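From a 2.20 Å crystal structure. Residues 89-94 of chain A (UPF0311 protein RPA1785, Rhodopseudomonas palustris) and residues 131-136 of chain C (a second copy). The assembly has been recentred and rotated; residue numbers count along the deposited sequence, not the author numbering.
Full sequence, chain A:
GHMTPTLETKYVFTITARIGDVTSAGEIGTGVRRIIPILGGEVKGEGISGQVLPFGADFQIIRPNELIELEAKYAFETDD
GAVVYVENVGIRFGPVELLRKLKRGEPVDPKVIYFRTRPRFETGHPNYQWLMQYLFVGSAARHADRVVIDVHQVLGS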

# COMPACT_ATOMS: atom_id res chain seq x y z
N VAL A 89 -10.92 1.66 3.54
CA VAL A 89 -10.24 2.81 2.96
C VAL A 89 -11.28 3.69 2.27
O VAL A 89 -12.08 3.21 1.43
CB VAL A 89 -9.15 2.38 1.98
CG1 VAL A 89 -8.49 3.58 1.37
CG2 VAL A 89 -8.08 1.52 2.70
N GLY A 90 -11.28 4.97 2.61
CA GLY A 90 -12.32 5.85 2.11
C GLY A 90 -12.03 7.32 2.17
O GLY A 90 -10.92 7.76 2.49
N ILE A 91 -13.07 8.08 1.86
CA ILE A 91 -13.02 9.51 1.95
C ILE A 91 -14.28 9.99 2.64
O ILE A 91 -15.33 9.38 2.49
CB ILE A 91 -12.84 10.19 0.57
CG1 ILE A 91 -13.98 9.87 -0.38
CG2 ILE A 91 -11.56 9.73 -0.10
CD1 ILE A 91 -13.87 10.67 -1.64
N ARG A 92 -14.13 11.04 3.45
CA ARG A 92 -15.25 11.76 4.01
C ARG A 92 -15.09 13.23 3.59
O ARG A 92 -13.98 13.77 3.59
CB ARG A 92 -15.34 11.61 5.53
CG ARG A 92 -16.49 12.45 6.15
CD ARG A 92 -16.90 12.05 7.58
NE ARG A 92 -15.88 12.39 8.58
CZ ARG A 92 -15.05 11.52 9.15
NH1 ARG A 92 -14.17 11.93 10.05
NH2 ARG A 92 -15.09 10.23 8.82
N PHE A 93 -16.21 13.84 3.21
CA PHE A 93 -16.22 15.19 2.65
C PHE A 93 -17.61 15.82 2.82
O PHE A 93 -18.55 15.14 3.24
CB PHE A 93 -15.79 15.13 1.18
CG PHE A 93 -15.37 16.46 0.61
CD1 PHE A 93 -15.77 16.83 -0.66
CD2 PHE A 93 -14.58 17.33 1.35
CE1 PHE A 93 -15.38 18.07 -1.20
CE2 PHE A 93 -14.19 18.57 0.83
CZ PHE A 93 -14.59 18.93 -0.45
N GLY A 94 -17.73 17.11 2.52
CA GLY A 94 -18.99 17.85 2.69
C GLY A 94 -18.78 19.35 2.88
O GLY A 94 -17.66 19.83 2.72
N LEU C 131 -13.13 14.02 -9.51
CA LEU C 131 -12.54 12.67 -9.57
C LEU C 131 -11.82 12.27 -8.28
O LEU C 131 -11.60 11.08 -8.05
CB LEU C 131 -11.58 12.54 -10.77
CG LEU C 131 -12.17 12.58 -12.19
CD1 LEU C 131 -11.04 12.36 -13.18
CD2 LEU C 131 -13.24 11.54 -12.38
N MSE C 132 -11.47 13.25 -7.45
CA MSE C 132 -10.83 12.99 -6.16
C MSE C 132 -11.77 13.14 -4.97
O MSE C 132 -11.36 12.93 -3.83
CB MSE C 132 -9.69 13.96 -5.93
CG MSE C 132 -8.60 13.91 -6.95
SE MSE C 132 -7.35 15.32 -6.57
CE MSE C 132 -5.82 14.15 -6.72
N GLN C 133 -13.01 13.51 -5.22
CA GLN C 133 -13.92 13.83 -4.12
C GLN C 133 -14.98 12.77 -3.93
O GLN C 133 -15.80 12.83 -2.99
CB GLN C 133 -14.54 15.22 -4.32
CG GLN C 133 -13.59 16.33 -3.94
CD GLN C 133 -14.03 17.69 -4.44
OE1 GLN C 133 -15.12 17.83 -5.00
NE2 GLN C 133 -13.18 18.70 -4.25
N TYR C 134 -14.96 11.79 -4.82
CA TYR C 134 -15.90 10.70 -4.79
C TYR C 134 -15.14 9.40 -4.87
O TYR C 134 -14.00 9.38 -5.29
CB TYR C 134 -16.87 10.79 -5.97
CG TYR C 134 -17.87 11.93 -5.86
CD1 TYR C 134 -19.13 11.72 -5.30
CD2 TYR C 134 -17.54 13.22 -6.28
CE1 TYR C 134 -20.05 12.76 -5.17
CE2 TYR C 134 -18.45 14.27 -6.15
CZ TYR C 134 -19.71 14.03 -5.59
OH TYR C 134 -20.64 15.03 -5.45
N LEU C 135 -15.80 8.33 -4.44
CA LEU C 135 -15.36 6.97 -4.66
C LEU C 135 -15.99 6.44 -5.95
O LEU C 135 -17.10 6.82 -6.30
CB LEU C 135 -15.88 6.13 -3.51
CG LEU C 135 -14.89 5.22 -2.82
CD1 LEU C 135 -14.29 6.07 -1.74
CD2 LEU C 135 -15.70 4.09 -2.25
N PHE C 136 -15.29 5.54 -6.63
CA PHE C 136 -15.77 4.96 -7.87
C PHE C 136 -15.66 3.44 -7.81
O PHE C 136 -14.78 2.90 -7.18
CB PHE C 136 -14.99 5.52 -9.06
CG PHE C 136 -15.08 7.02 -9.19
CD1 PHE C 136 -16.05 7.61 -9.97
CD2 PHE C 136 -14.17 7.85 -8.53
CE1 PHE C 136 -16.15 9.01 -10.10
CE2 PHE C 136 -14.24 9.25 -8.66
CZ PHE C 136 -15.24 9.82 -9.43

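No hydrogen bond crosses between these two stretches; what joins them is close packing, with 266 Å² of surface buried in total. Chain A contributes a strand in which Ile A91 and Phe A93 direct their CA-to-CB bonds toward chain C, while that of Arg A92 between them points away, the alternation expected of an extended backbone.

Along chain C, Leu C131 lies out of reach. Met C132, present as selenomethionine, takes part mainly through its backbone: its CA-to-CB bond points sideways and the end of the side chain leads away, whereas its carbonyl O lies 4.0 Å from Ile A91 CD1. Gln C133 meets chain A with both backbone and side chain. Its own carbonyl O approaches Ile A91 CD1 to 3.2 Å, a tight van der Waals contact, since a methyl carbon offers no polar hydrogen. Its CA-to-CB bond points sideways, and the side chain, with chi1 in m and chi2 in t, extends to the ring of Phe A93, where Gln C133 CD lies 3.5 Å from Phe A93 CE1. The approach is oblique to the ring. A flat amide on a flexible aliphatic stem is well suited to packing beside an aromatic ring at a partly exposed site.

The CA-to-CB bond of Tyr C134 points away, and its backbone makes the contact, with Tyr C134 N 3.5 Å from Ile A91 CD1. The p, t conformation of Ile A91 thus places its terminal methyl against the chain C backbone, where the unbranched CG1-CD1 arm fits well.

The CA-to-CB bond of Leu C135 points toward chain A, and the residue supplies the apolar partner: its CD1 lies 4.0 Å from Ile A91 CG1, a contact between two buried, branched aliphatic side chains. The same methyl, Leu C135 CD1, comes within 4.3 Å of Gly A90 CA. Beyond it, Phe C136 makes no contact with this stretch of chain A.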